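Local coordinates for protein SeviL (Septifer virgatus, PDB 6LF1) that probably binds cell-surface carbohydrates as a lectin with a beta-trefoil fold, and is found here as an assembly of two subunits, at residues 49-54 with 81-86; 11-16 with 42-47; 62-67 with 76-81; 16-21 with 121-126. All blocks are in the same frame, centred on the assembly; numbering follows the deposited sequence.

Interaction 1 (49-54 with 81-86)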
loop_
_atom_site.group_PDB
_atom_site.type_symbol
_atom_site.label_atom_id
_atom_site.label_comp_id
_atom_site.label_asym_id
_atom_site.label_seq_id
_atom_site.Cartn_x
_atom_site.Cartn_y
_atom_site.Cartn_z
ATOM N N LYS A 49 -6.319 19.236 -2.532
ATOM C CA LYS A 49 -6.172 20.456 -1.753
ATOM C C LYS A 49 -7.546 21.070 -1.526
ATOM O O LYS A 49 -8.406 21.044 -2.407
ATOM C CB LYS A 49 -5.255 21.456 -2.469
ATOM C CG LYS A 49 -3.788 21.025 -2.553
ATOM C CD LYS A 49 -2.922 22.109 -3.197
ATOM C CE LYS A 49 -1.493 21.627 -3.438
ATOM N NZ LYS A 49 -0.701 22.578 -4.280
ATOM N N SER A 50 -7.757 21.616 -0.335
ATOM C CA SER A 50 -9.032 22.232 -0.004
ATOM C C SER A 50 -9.063 23.702 -0.422
ATOM O O SER A 50 -8.102 24.249 -0.967
ATOM C CB SER A 50 -9.299 22.122 1.493
ATOM O OG SER A 50 -8.484 23.041 2.208
ATOM N N ASP A 51 -10.190 24.355 -0.124
ATOM C CA ASP A 51 -10.330 25.795 -0.314
ATOM C C ASP A 51 -9.432 26.600 0.619
ATOM O O ASP A 51 -9.180 27.781 0.353
ATOM C CB ASP A 51 -11.789 26.199 -0.103
ATOM C CG ASP A 51 -12.412 25.522 1.122
ATOM O OD1 ASP A 51 -11.859 25.652 2.242
ATOM O OD2 ASP A 51 -13.462 24.858 0.959
ATOM N N THR A 52 -8.956 25.996 1.709
ATOM C CA THR A 52 -8.080 26.654 2.664
ATOM C C THR A 52 -6.678 26.074 2.564
ATOM O O THR A 52 -6.515 24.848 2.645
ATOM C CB THR A 52 -8.612 26.482 4.094
ATOM O OG1 THR A 52 -10.033 26.690 4.113
ATOM C CG2 THR A 52 -7.945 27.473 5.033
ATOM N N PRO A 53 -5.650 26.905 2.387
ATOM C CA PRO A 53 -4.286 26.373 2.274
ATOM C C PRO A 53 -3.861 25.636 3.535
ATOM O O PRO A 53 -4.262 25.982 4.649
ATOM C CB PRO A 53 -3.434 27.628 2.044
ATOM C CG PRO A 53 -4.392 28.638 1.491
ATOM C CD PRO A 53 -5.704 28.358 2.161
ATOM N N GLY A 54 -3.038 24.606 3.345
ATOM C CA GLY A 54 -2.580 23.764 4.428
ATOM C C GLY A 54 -3.502 22.618 4.790
ATOM O O GLY A 54 -3.137 21.795 5.640
ATOM N N THR A 81 -15.823 20.545 8.585
ATOM C CA THR A 81 -15.463 19.291 9.240
ATOM C C THR A 81 -14.771 18.308 8.303
ATOM O O THR A 81 -14.292 17.270 8.775
ATOM C CB THR A 81 -16.711 18.622 9.832
ATOM O OG1 THR A 81 -17.703 18.454 8.812
ATOM C CG2 THR A 81 -17.289 19.460 10.935
ATOM N N THR A 82 -14.727 18.594 7.005
ATOM C CA THR A 82 -14.054 17.735 6.042
ATOM C C THR A 82 -12.600 18.132 5.817
ATOM O O THR A 82 -11.948 17.545 4.949
ATOM C CB THR A 82 -14.794 17.734 4.688
ATOM O OG1 THR A 82 -14.707 19.021 4.063
ATOM C CG2 THR A 82 -16.255 17.362 4.856
ATOM N N LEU A 83 -12.079 19.106 6.566
ATOM C CA LEU A 83 -10.721 19.595 6.353
ATOM C C LEU A 83 -9.735 18.859 7.251
ATOM O O LEU A 83 -9.946 18.755 8.462
ATOM C CB LEU A 83 -10.645 21.101 6.608
ATOM C CG LEU A 83 -11.532 21.986 5.727
ATOM C CD1 LEU A 83 -11.278 23.456 6.033
ATOM C CD2 LEU A 83 -11.303 21.710 4.261
ATOM N N TRP A 84 -8.644 18.368 6.650
ATOM C CA TRP A 84 -7.629 17.571 7.326
ATOM C C TRP A 84 -6.252 18.130 7.013
ATOM O O TRP A 84 -5.987 18.525 5.876
ATOM C CB TRP A 84 -7.673 16.100 6.881
ATOM C CG TRP A 84 -8.989 15.432 7.140
ATOM C CD1 TRP A 84 -10.085 15.438 6.326
ATOM C CD2 TRP A 84 -9.353 14.679 8.300
ATOM N NE1 TRP A 84 -11.110 14.732 6.910
ATOM C CE2 TRP A 84 -10.685 14.254 8.121
ATOM C CE3 TRP A 84 -8.681 14.316 9.477
ATOM C CZ2 TRP A 84 -11.356 13.481 9.070
ATOM C CZ3 TRP A 84 -9.347 13.551 10.413
ATOM C CH2 TRP A 84 -10.676 13.147 10.206
ATOM N N SER A 85 -5.384 18.161 8.018
ATOM C CA SER A 85 -3.991 18.506 7.787
ATOM C C SER A 85 -3.132 17.259 7.938
ATOM O O SER A 85 -3.538 16.273 8.559
ATOM C CB SER A 85 -3.513 19.621 8.735
ATOM O OG SER A 85 -3.410 19.209 10.095
ATOM N N LEU A 86 -1.936 17.318 7.353
ATOM C CA LEU A 86 -0.957 16.241 7.415
ATOM C C LEU A 86 0.141 16.595 8.407
ATOM O O LEU A 86 0.682 17.706 8.370
ATOM C CB LEU A 86 -0.336 15.990 6.039
ATOM C CG LEU A 86 -1.227 15.357 4.968
ATOM C CD1 LEU A 86 -0.620 15.543 3.597
ATOM C CD2 LEU A 86 -1.384 13.895 5.259
HETATM O O HOH W 1 -1.136 19.785 6.101
#
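Ser50 faces Leu83 and Gly54 faces Ser85 with the two backbones well separated: the matching CA-CA distances are 7.1 Å and 6.4 Å, and no hydrogen bond joins the segments directly. A single water spans the gap at the Gly54 end, accepting from Leu86 N at 2.9 Å and donating to Gly54 O. The same carbonyl oxygen rests 3.8 Å from Ser85 CB. Gly54 has phi 86°, and at its backbone angles a side chain would collide with the carbonyl oxygen of Pro53. At the other end the loop is shaped by an ST turn, in which Ser50 OG accepts from Thr52 N at 3.0 Å; Ser50 OG also bonds to the Tyr55 backbone oxygen. Residues 50-54 belong to the loop joining strands 45-49 and 56-60, and pack on the run into strand 84-88, in what the topology indicates is a beta-trefoil. The packing is carried by Leu83, whose CG lies anti to its carbonyl carbon and sends both methyls to the loop. CD2 presses against Ser50 CB at 3.4 Å, tighter than usual for two carbons, while CD1 comes to 4.0 Å from Thr52 OG1, the two side chains crossing at about a right angle. That hydroxyl donates to Asp51 OD1 at 2.8 Å. On the other side of the strand, Trp84 turns away from the loop, its NE1 bonded to Leu65 O.

Interaction 2 (11-16 with 42-47)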
loop_
_atom_site.group_PDB
_atom_site.type_symbol
_atom_site.label_atom_id
_atom_site.label_comp_id
_atom_site.label_asym_id
_atom_site.label_seq_id
_atom_site.Cartn_x
_atom_site.Cartn_y
_atom_site.Cartn_z
ATOM N N LYS A 11 -5.739 10.178 -6.948
ATOM C CA LYS A 11 -6.263 8.897 -6.486
ATOM C C LYS A 11 -5.208 8.131 -5.690
ATOM O O LYS A 11 -4.086 7.928 -6.163
ATOM C CB LYS A 11 -6.733 8.050 -7.671
ATOM C CG LYS A 11 -7.816 8.694 -8.540
ATOM C CD LYS A 11 -9.210 8.492 -7.957
ATOM C CE LYS A 11 -10.281 9.041 -8.888
ATOM N NZ LYS A 11 -10.070 10.494 -9.130
ATOM N N CYS A 12 -5.595 7.654 -4.504
ATOM C CA CYS A 12 -4.641 7.032 -3.591
ATOM C C CYS A 12 -5.337 6.032 -2.672
ATOM O O CYS A 12 -6.543 6.099 -2.434
ATOM C CB CYS A 12 -3.932 8.085 -2.737
ATOM S SG CYS A 12 -5.085 9.045 -1.719
ATOM N N TYR A 13 -4.552 5.097 -2.148
ATOM C CA TYR A 13 -4.991 4.286 -1.019
ATOM C C TYR A 13 -4.534 4.971 0.259
ATOM O O TYR A 13 -3.569 5.728 0.254
ATOM C CB TYR A 13 -4.406 2.874 -1.080
ATOM C CG TYR A 13 -4.858 2.041 -2.271
ATOM C CD1 TYR A 13 -4.186 2.108 -3.483
ATOM C CD2 TYR A 13 -5.919 1.156 -2.151
ATOM C CE1 TYR A 13 -4.580 1.332 -4.564
ATOM C CE2 TYR A 13 -6.340 0.385 -3.227
ATOM C CZ TYR A 13 -5.662 0.474 -4.426
ATOM O OH TYR A 13 -6.062 -0.301 -5.489
ATOM N N ILE A 14 -5.233 4.710 1.352
ATOM C CA ILE A 14 -4.905 5.294 2.650
ATOM C C ILE A 14 -4.765 4.131 3.628
ATOM O O ILE A 14 -5.762 3.582 4.103
ATOM C CB ILE A 14 -5.956 6.313 3.108
ATOM C CG1 ILE A 14 -6.045 7.436 2.074
ATOM C CG2 ILE A 14 -5.589 6.877 4.478
ATOM C CD1 ILE A 14 -7.067 8.512 2.381
ATOM N N GLN A 15 -3.518 3.756 3.939
ATOM C CA GLN A 15 -3.233 2.495 4.606
ATOM C C GLN A 15 -2.497 2.738 5.920
ATOM O O GLN A 15 -1.636 3.619 6.010
ATOM C CB GLN A 15 -2.416 1.602 3.680
ATOM C CG GLN A 15 -2.043 0.260 4.283
ATOM C CD GLN A 15 -1.544 -0.698 3.220
ATOM O OE1 GLN A 15 -2.241 -0.960 2.241
ATOM N NE2 GLN A 15 -0.325 -1.205 3.391
ATOM N N ASN A 16 -2.839 1.944 6.929
ATOM C CA ASN A 16 -2.341 2.135 8.285
ATOM C C ASN A 16 -1.083 1.309 8.519
ATOM O O ASN A 16 -1.029 0.130 8.161
ATOM C CB ASN A 16 -3.406 1.744 9.307
ATOM C CG ASN A 16 -3.138 2.346 10.679
ATOM O OD1 ASN A 16 -2.304 1.849 11.438
ATOM N ND2 ASN A 16 -3.836 3.430 10.994
ATOM N N ASP A 42 -13.075 0.136 -3.697
ATOM C CA ASP A 42 -13.637 1.144 -2.806
ATOM C C ASP A 42 -12.649 1.588 -1.744
ATOM O O ASP A 42 -13.016 2.327 -0.826
ATOM C CB ASP A 42 -14.950 0.660 -2.171
ATOM C CG ASP A 42 -14.777 -0.516 -1.236
ATOM O OD1 ASP A 42 -13.638 -0.974 -1.019
ATOM O OD2 ASP A 42 -15.802 -0.990 -0.710
ATOM N N GLN A 43 -11.392 1.177 -1.871
ATOM C CA GLN A 43 -10.330 1.697 -1.028
ATOM C C GLN A 43 -9.545 2.807 -1.714
ATOM O O GLN A 43 -8.552 3.279 -1.158
ATOM C CB GLN A 43 -9.395 0.561 -0.607
ATOM C CG GLN A 43 -10.058 -0.514 0.240
ATOM C CD GLN A 43 -9.306 -1.848 0.176
ATOM O OE1 GLN A 43 -8.129 -1.887 -0.179
ATOM N NE2 GLN A 43 -9.991 -2.942 0.508
ATOM N N ILE A 44 -9.982 3.256 -2.891
ATOM C CA ILE A 44 -9.287 4.297 -3.644
ATOM C C ILE A 44 -9.970 5.636 -3.397
ATOM O O ILE A 44 -11.149 5.821 -3.734
ATOM C CB ILE A 44 -9.243 3.964 -5.143
ATOM C CG1 ILE A 44 -8.475 2.655 -5.367
ATOM C CG2 ILE A 44 -8.623 5.111 -5.935
ATOM C CD1 ILE A 44 -8.513 2.188 -6.819
ATOM N N TRP A 45 -9.212 6.583 -2.853
ATOM C CA TRP A 45 -9.711 7.886 -2.441
ATOM C C TRP A 45 -9.145 8.971 -3.345
ATOM O O TRP A 45 -8.128 8.781 -4.013
ATOM C CB TRP A 45 -9.327 8.173 -0.983
ATOM C CG TRP A 45 -9.902 7.205 -0.001
ATOM C CD1 TRP A 45 -9.443 5.939 0.286
ATOM C CD2 TRP A 45 -11.047 7.414 0.833
ATOM N NE1 TRP A 45 -10.239 5.357 1.245
ATOM C CE2 TRP A 45 -11.230 6.241 1.596
ATOM C CE3 TRP A 45 -11.948 8.479 1.000
ATOM C CZ2 TRP A 45 -12.265 6.102 2.519
ATOM C CZ3 TRP A 45 -12.975 8.344 1.922
ATOM C CH2 TRP A 45 -13.126 7.165 2.676
ATOM N N SER A 46 -9.820 10.121 -3.360
ATOM C CA SER A 46 -9.310 11.314 -4.022
ATOM C C SER A 46 -8.787 12.258 -2.947
ATOM O O SER A 46 -9.553 12.760 -2.120
ATOM C CB SER A 46 -10.393 11.974 -4.874
ATOM O OG SER A 46 -9.858 13.084 -5.568
ATOM N N PHE A 47 -7.481 12.473 -2.942
ATOM C CA PHE A 47 -6.841 13.370 -1.993
ATOM C C PHE A 47 -6.587 14.691 -2.701
ATOM O O PHE A 47 -5.806 14.742 -3.657
ATOM C CB PHE A 47 -5.536 12.764 -1.484
ATOM C CG PHE A 47 -4.993 13.435 -0.275
ATOM C CD1 PHE A 47 -5.518 13.158 0.974
ATOM C CD2 PHE A 47 -3.956 14.345 -0.380
ATOM C CE1 PHE A 47 -5.022 13.775 2.099
ATOM C CE2 PHE A 47 -3.452 14.962 0.746
ATOM C CZ PHE A 47 -3.983 14.677 1.983
HETATM O O HOH W 2 -8.547 12.669 -8.014
HETATM O O HOH W 3 -7.441 2.915 1.269
#
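One face of the Trp45 indole is covered by Ile14, whose CD1 stands 4.2 Å from the centroid of the five-membered ring, a CH-pi contact 24° off the normal; Cys12 O lies in plane at the edge. The Tyr13 ring has a similar CH-pi contact: Ile44 CG1 sits over a face, 4.0 Å from its centroid, with Ile44 CD1 reaching on to the hydroxyl. Backbone bridges are confined to Lys11 with Ser46, an antiparallel non-hydrogen-bonded pair, and Cys12 with Trp45, a hydrogen-bonded one. In the latter Cys12 N meets Trp45 O at 2.8 Å, and the return bond from Trp45 N to Cys12 O at 2.7 Å is almost straight (178°). Brief pairing fits the 97° between strand axes; beyond it, a water links Ile14 N and Gln43 O. A second water joins Lys11 NZ, at 2.9 Å, to Ser46 OG, which also hydrogen-bonds to Gln48 NE2. On the face opposite Lys11 and Ser46, Cys12 SG touches Phe47 CB at 3.8 Å. Trp45 NE1 is satisfied by Ala23 O, and Tyr13 packs on Phe95 of the second subunit. Cys12, Ile14, Trp45 and Phe47 form the interior side, consistent with strands crossing in a beta-trefoil barrel.

Interaction 3 (62-67 with 76-81)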
loop_
_atom_site.group_PDB
_atom_site.type_symbol
_atom_site.label_atom_id
_atom_site.label_comp_id
_atom_site.label_asym_id
_atom_site.label_seq_id
_atom_site.Cartn_x
_atom_site.Cartn_y
_atom_site.Cartn_z
ATOM N N SER A 62 -18.220 11.167 -4.720
ATOM C CA SER A 62 -18.756 12.524 -4.601
ATOM C C SER A 62 -19.041 12.914 -3.153
ATOM O O SER A 62 -19.841 13.823 -2.897
ATOM C CB SER A 62 -20.018 12.709 -5.452
ATOM O OG SER A 62 -19.760 12.403 -6.812
ATOM N N LYS A 63 -18.406 12.251 -2.189
ATOM C CA LYS A 63 -18.562 12.568 -0.775
ATOM C C LYS A 63 -17.191 12.832 -0.166
ATOM O O LYS A 63 -16.160 12.624 -0.808
ATOM C CB LYS A 63 -19.259 11.440 -0.011
ATOM C CG LYS A 63 -20.677 11.131 -0.463
ATOM C CD LYS A 63 -21.400 10.374 0.636
ATOM C CE LYS A 63 -22.681 9.735 0.144
ATOM N NZ LYS A 63 -23.588 10.752 -0.434
ATOM N N PHE A 64 -17.186 13.273 1.095
ATOM C CA PHE A 64 -15.967 13.704 1.770
ATOM C C PHE A 64 -15.897 13.146 3.181
ATOM O O PHE A 64 -16.881 13.177 3.918
ATOM C CB PHE A 64 -15.883 15.231 1.854
ATOM C CG PHE A 64 -15.911 15.908 0.528
ATOM C CD1 PHE A 64 -14.752 16.046 -0.215
ATOM C CD2 PHE A 64 -17.098 16.396 0.013
ATOM C CE1 PHE A 64 -14.772 16.667 -1.442
ATOM C CE2 PHE A 64 -17.123 17.016 -1.213
ATOM C CZ PHE A 64 -15.960 17.151 -1.944
ATOM N N LEU A 65 -14.709 12.685 3.574
ATOM C CA LEU A 65 -14.501 12.180 4.925
ATOM C C LEU A 65 -14.524 13.321 5.937
ATOM O O LEU A 65 -13.824 14.324 5.776
ATOM C CB LEU A 65 -13.165 11.435 5.003
ATOM C CG LEU A 65 -12.877 10.705 6.316
ATOM C CD1 LEU A 65 -13.734 9.455 6.428
ATOM C CD2 LEU A 65 -11.401 10.344 6.426
ATOM N N GLN A 66 -15.333 13.177 6.981
ATOM C CA GLN A 66 -15.466 14.225 7.982
ATOM C C GLN A 66 -15.427 13.626 9.383
ATOM O O GLN A 66 -15.587 12.418 9.588
ATOM C CB GLN A 66 -16.767 15.020 7.790
ATOM C CG GLN A 66 -18.007 14.221 8.124
ATOM C CD GLN A 66 -19.246 15.088 8.363
ATOM O OE1 GLN A 66 -19.187 16.103 9.062
ATOM N NE2 GLN A 66 -20.367 14.688 7.775
ATOM N N TYR A 67 -15.234 14.502 10.360
ATOM C CA TYR A 67 -15.341 14.150 11.769
ATOM C C TYR A 67 -16.154 15.234 12.451
ATOM O O TYR A 67 -15.793 16.410 12.382
ATOM C CB TYR A 67 -13.966 14.019 12.418
ATOM C CG TYR A 67 -14.040 13.731 13.899
ATOM C CD1 TYR A 67 -14.705 12.604 14.378
ATOM C CD2 TYR A 67 -13.445 14.581 14.821
ATOM C CE1 TYR A 67 -14.771 12.338 15.730
ATOM C CE2 TYR A 67 -13.506 14.320 16.180
ATOM C CZ TYR A 67 -14.176 13.197 16.622
ATOM O OH TYR A 67 -14.244 12.935 17.968
ATOM N N ASP A 76 -21.848 14.747 2.288
ATOM C CA ASP A 76 -22.175 15.042 0.895
ATOM C C ASP A 76 -21.508 16.320 0.415
ATOM O O ASP A 76 -21.238 16.463 -0.782
ATOM C CB ASP A 76 -23.686 15.172 0.709
ATOM C CG ASP A 76 -24.401 13.846 0.790
ATOM O OD1 ASP A 76 -23.721 12.797 0.780
ATOM O OD2 ASP A 76 -25.648 13.853 0.871
ATOM N N ILE A 77 -21.249 17.252 1.329
ATOM C CA ILE A 77 -20.773 18.591 1.017
ATOM C C ILE A 77 -19.429 18.813 1.698
ATOM O O ILE A 77 -19.136 18.223 2.742
ATOM C CB ILE A 77 -21.821 19.640 1.467
ATOM C CG1 ILE A 77 -23.105 19.450 0.664
ATOM C CG2 ILE A 77 -21.303 21.070 1.339
ATOM C CD1 ILE A 77 -22.894 19.479 -0.828
ATOM N N GLU A 78 -18.607 19.677 1.095
ATOM C CA GLU A 78 -17.323 20.062 1.680
ATOM C C GLU A 78 -17.572 21.078 2.797
ATOM O O GLU A 78 -17.443 22.293 2.628
ATOM C CB GLU A 78 -16.381 20.607 0.612
ATOM C CG GLU A 78 -14.979 20.897 1.136
ATOM C CD GLU A 78 -14.002 21.321 0.047
ATOM O OE1 GLU A 78 -13.098 22.140 0.342
ATOM O OE2 GLU A 78 -14.134 20.831 -1.097
ATOM N N GLN A 79 -17.943 20.558 3.963
ATOM C CA GLN A 79 -18.069 21.362 5.166
ATOM C C GLN A 79 -16.701 21.548 5.818
ATOM O O GLN A 79 -15.731 20.864 5.490
ATOM C CB GLN A 79 -19.026 20.704 6.159
ATOM C CG GLN A 79 -20.309 20.174 5.570
ATOM C CD GLN A 79 -21.171 19.490 6.614
ATOM O OE1 GLN A 79 -21.631 20.125 7.566
ATOM N NE2 GLN A 79 -21.383 18.184 6.451
ATOM N N ASP A 80 -16.633 22.486 6.769
ATOM C CA ASP A 80 -15.396 22.700 7.520
ATOM C C ASP A 80 -14.901 21.417 8.173
ATOM O O ASP A 80 -13.688 21.219 8.316
ATOM C CB ASP A 80 -15.595 23.765 8.599
ATOM C CG ASP A 80 -15.697 25.163 8.032
ATOM O OD1 ASP A 80 -15.605 25.317 6.795
ATOM O OD2 ASP A 80 -15.867 26.113 8.832
ATOM N N THR A 81 -15.823 20.545 8.585
ATOM C CA THR A 81 -15.463 19.291 9.240
ATOM C C THR A 81 -14.771 18.308 8.303
ATOM O O THR A 81 -14.292 17.270 8.775
ATOM C CB THR A 81 -16.711 18.622 9.832
ATOM O OG1 THR A 81 -17.703 18.454 8.812
ATOM C CG2 THR A 81 -17.289 19.460 10.935
#
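Gln66 and Thr81 run alongside each other in the same direction, and their polar ends meet: Thr81 OG1 donates to Gln66 OE1 at 2.8 Å. The hydroxyl comes from 41° above the carbonyl plane, so it does not use a lone-pair direction. Gln66 CG stands between its backbone N and carbonyl carbon (chi1 70°), which folds the extended chain over toward Thr81; the other amide branch, NE2, is bonded to Met74 O, so both ends of the amide are fixed. A weak backbone bond from Tyr67 N also reaches Thr81 O at 3.3 Å, whereas Tyr67 O is buried here without a partner. Glu78, on which an inverse gamma turn is centred, has its CB over one face of the Phe64 ring, offset toward the rim, 4.1 Å from CE2, and its carboxylate turned 63° from the ring plane; Asp76 O sits at the ring edge. At the exposed end, Lys63 and Asp76 share a salt bridge, NZ to OD1, modelled at a doubtfully short 2.4 Å. Strand 63-67 bonds to strand 72-75 on one edge and to strand 56-60 on the other, and residues 76-81 are the loop that leads from that sheet toward strand 84-88.

Interaction 4 (16-21 with 121-126)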
loop_
_atom_site.group_PDB
_atom_site.type_symbol
_atom_site.label_atom_id
_atom_site.label_comp_id
_atom_site.label_asym_id
_atom_site.label_seq_id
_atom_site.Cartn_x
_atom_site.Cartn_y
_atom_site.Cartn_z
ATOM N N ASN A 16 -2.839 1.944 6.929
ATOM C CA ASN A 16 -2.341 2.135 8.285
ATOM C C ASN A 16 -1.083 1.309 8.519
ATOM O O ASN A 16 -1.029 0.130 8.161
ATOM C CB ASN A 16 -3.406 1.744 9.307
ATOM C CG ASN A 16 -3.138 2.346 10.679
ATOM O OD1 ASN A 16 -2.304 1.849 11.438
ATOM N ND2 ASN A 16 -3.836 3.430 10.994
ATOM N N ARG A 17 -0.072 1.937 9.140
ATOM C CA ARG A 17 1.182 1.227 9.406
ATOM C C ARG A 17 0.991 0.042 10.347
ATOM O O ARG A 17 1.703 -0.967 10.223
ATOM C CB ARG A 17 2.235 2.181 9.990
ATOM C CG ARG A 17 3.664 1.633 9.872
ATOM C CD ARG A 17 4.718 2.629 10.392
ATOM N NE ARG A 17 6.078 2.188 10.058
ATOM C CZ ARG A 17 6.739 1.232 10.708
ATOM N NH1 ARG A 17 6.172 0.610 11.737
ATOM N NH2 ARG A 17 7.971 0.893 10.328
ATOM N N GLU A 18 0.052 0.135 11.295
ATOM C CA GLU A 18 -0.001 -0.864 12.361
ATOM C C GLU A 18 -0.526 -2.208 11.872
ATOM O O GLU A 18 -0.079 -3.253 12.353
ATOM C CB GLU A 18 -0.861 -0.367 13.525
ATOM C CG GLU A 18 -1.070 -1.437 14.607
ATOM C CD GLU A 18 -1.522 -0.861 15.930
ATOM O OE1 GLU A 18 -1.506 0.381 16.071
ATOM O OE2 GLU A 18 -1.888 -1.655 16.825
ATOM N N ASN A 19 -1.452 -2.219 10.910
ATOM C CA ASN A 19 -2.065 -3.467 10.485
ATOM C C ASN A 19 -2.144 -3.628 8.972
ATOM O O ASN A 19 -2.726 -4.616 8.495
ATOM C CB ASN A 19 -3.475 -3.605 11.091
ATOM C CG ASN A 19 -4.429 -2.520 10.616
ATOM O OD1 ASN A 19 -4.029 -1.575 9.930
ATOM N ND2 ASN A 19 -5.700 -2.650 10.985
ATOM N N GLY A 20 -1.582 -2.696 8.209
ATOM C CA GLY A 20 -1.714 -2.737 6.774
ATOM C C GLY A 20 -3.121 -2.541 6.265
ATOM O O GLY A 20 -3.361 -2.749 5.068
ATOM N N GLY A 21 -4.050 -2.140 7.139
ATOM C CA GLY A 21 -5.438 -1.991 6.741
ATOM C C GLY A 21 -5.682 -0.710 5.967
ATOM O O GLY A 21 -5.045 0.318 6.194
ATOM N N THR A 121 -1.246 8.405 19.189
ATOM C CA THR A 121 -1.120 6.998 19.543
ATOM C C THR A 121 -0.467 6.259 18.382
ATOM O O THR A 121 -0.297 6.809 17.290
ATOM C CB THR A 121 -2.476 6.356 19.860
ATOM O OG1 THR A 121 -3.211 6.174 18.639
ATOM C CG2 THR A 121 -3.285 7.235 20.816
ATOM N N GLU A 122 -0.134 4.986 18.627
ATOM C CA GLU A 122 0.570 4.148 17.658
ATOM C C GLU A 122 -0.291 3.736 16.469
ATOM O O GLU A 122 0.254 3.218 15.487
ATOM C CB GLU A 122 1.090 2.879 18.336
ATOM C CG GLU A 122 -0.029 1.895 18.673
ATOM C CD GLU A 122 0.468 0.570 19.229
ATOM O OE1 GLU A 122 1.700 0.349 19.260
ATOM O OE2 GLU A 122 -0.383 -0.254 19.633
ATOM N N SER A 123 -1.609 3.925 16.528
ATOM C CA SER A 123 -2.496 3.453 15.476
ATOM C C SER A 123 -2.928 4.564 14.523
ATOM O O SER A 123 -3.882 4.379 13.760
ATOM C CB SER A 123 -3.722 2.783 16.091
ATOM O OG SER A 123 -4.278 3.614 17.092
ATOM N N GLU A 124 -2.242 5.707 14.541
ATOM C CA GLU A 124 -2.658 6.879 13.781
ATOM C C GLU A 124 -1.764 7.169 12.581
ATOM O O GLU A 124 -1.855 8.258 12.001
ATOM C CB GLU A 124 -2.709 8.101 14.700
ATOM C CG GLU A 124 -3.756 8.009 15.777
ATOM C CD GLU A 124 -3.514 9.019 16.873
ATOM O OE1 GLU A 124 -2.415 9.600 16.895
ATOM O OE2 GLU A 124 -4.420 9.228 17.703
ATOM N N LYS A 125 -0.918 6.224 12.177
ATOM C CA LYS A 125 0.073 6.458 11.135
ATOM C C LYS A 125 -0.447 5.922 9.806
ATOM O O LYS A 125 -0.693 4.717 9.682
ATOM C CB LYS A 125 1.401 5.786 11.483
ATOM C CG LYS A 125 1.914 6.105 12.879
ATOM C CD LYS A 125 3.097 5.225 13.207
ATOM C CE LYS A 125 3.581 5.437 14.621
ATOM N NZ LYS A 125 4.782 4.602 14.864
ATOM N N TRP A 126 -0.589 6.802 8.823
ATOM C CA TRP A 126 -1.126 6.438 7.514
ATOM C C TRP A 126 -0.123 6.711 6.400
ATOM O O TRP A 126 0.568 7.733 6.407
ATOM C CB TRP A 126 -2.422 7.213 7.217
ATOM C CG TRP A 126 -3.482 7.051 8.286
ATOM C CD1 TRP A 126 -3.651 7.832 9.402
ATOM C CD2 TRP A 126 -4.507 6.045 8.344
ATOM N NE1 TRP A 126 -4.714 7.370 10.149
ATOM C CE2 TRP A 126 -5.260 6.278 9.520
ATOM C CE3 TRP A 126 -4.871 4.977 7.509
ATOM C CZ2 TRP A 126 -6.347 5.479 9.886
ATOM C CZ3 TRP A 126 -5.960 4.184 7.878
ATOM C CH2 TRP A 126 -6.684 4.447 9.050
HETATM O O HOH W 4 -0.430 3.367 12.883
#
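Asn16 sets its CG opposite its own backbone nitrogen, chi1 -161°, and this carries the amide over the Trp126 indole and on to the turn at 121-124. Its ND2 stands over a face of the ring, toward the rim, 3.4 Å from Trp126 CZ2, with amide and ring planes 83° apart. ND2 donates to Ser123 O at 2.9 Å; the acceptor lies near the amide plane, although the donor stands well above the carbonyl plane of Ser123. Asn16 CB adds a CH-pi contact to the six-membered ring. The other branch, OD1, accepts from Glu18 N at 2.9 Å in its own plane and on a lone pair, closing an Asx turn. A water 2.8 Å from OD1 is placed to donate to it and to Glu122 O while accepting from Lys125 N, though perhaps not all at once; both amide branches have partners. The backbones join through Arg17 N to Lys125 O, 2.9 Å and 167°. The extended Glu18 chain brings OE1 to 3.3 Å from Ser123 CB and leaves OE2 3.5 Å from Glu122 OE2, like charges that could raise the proton affinity of either acid. Trp126 NE1 is bonded to Leu107 O, and Arg17 makes backbone hydrogen bonds to the second subunit. Asn16 and Trp126 form an antiparallel non-hydrogen-bonded pair (CA-CA 4.5 Å), consistent with first and last strands, 12-16 and 126-130, closing a beta-trefoil barrel.

Interaction 4 closes the longest loop, pairing the region after strand 12-16 with that before strand 126-130, so interactions 1 and 3 fall within it; interaction 3 lies between the segments of interaction 1, and the two share Thr81, their centres 11 Å apart. Interaction 2 precedes interaction 1 along the chain and crosses interaction 4, sharing Asn16. Interactions 1 and 4 lie on opposite sides of the chain's centre, about 21 Å between centres. Interactions 2 and 3 reach the four-stranded antiparallel sheet of strands 45-49, 56-60, 63-67 and 72-75, and Phe47 touches Leu86 between interactions 2 and 1. Interactions 2 and 4 both touch the second subunit, so the region where the chain's ends meet also lies at the subunit interface.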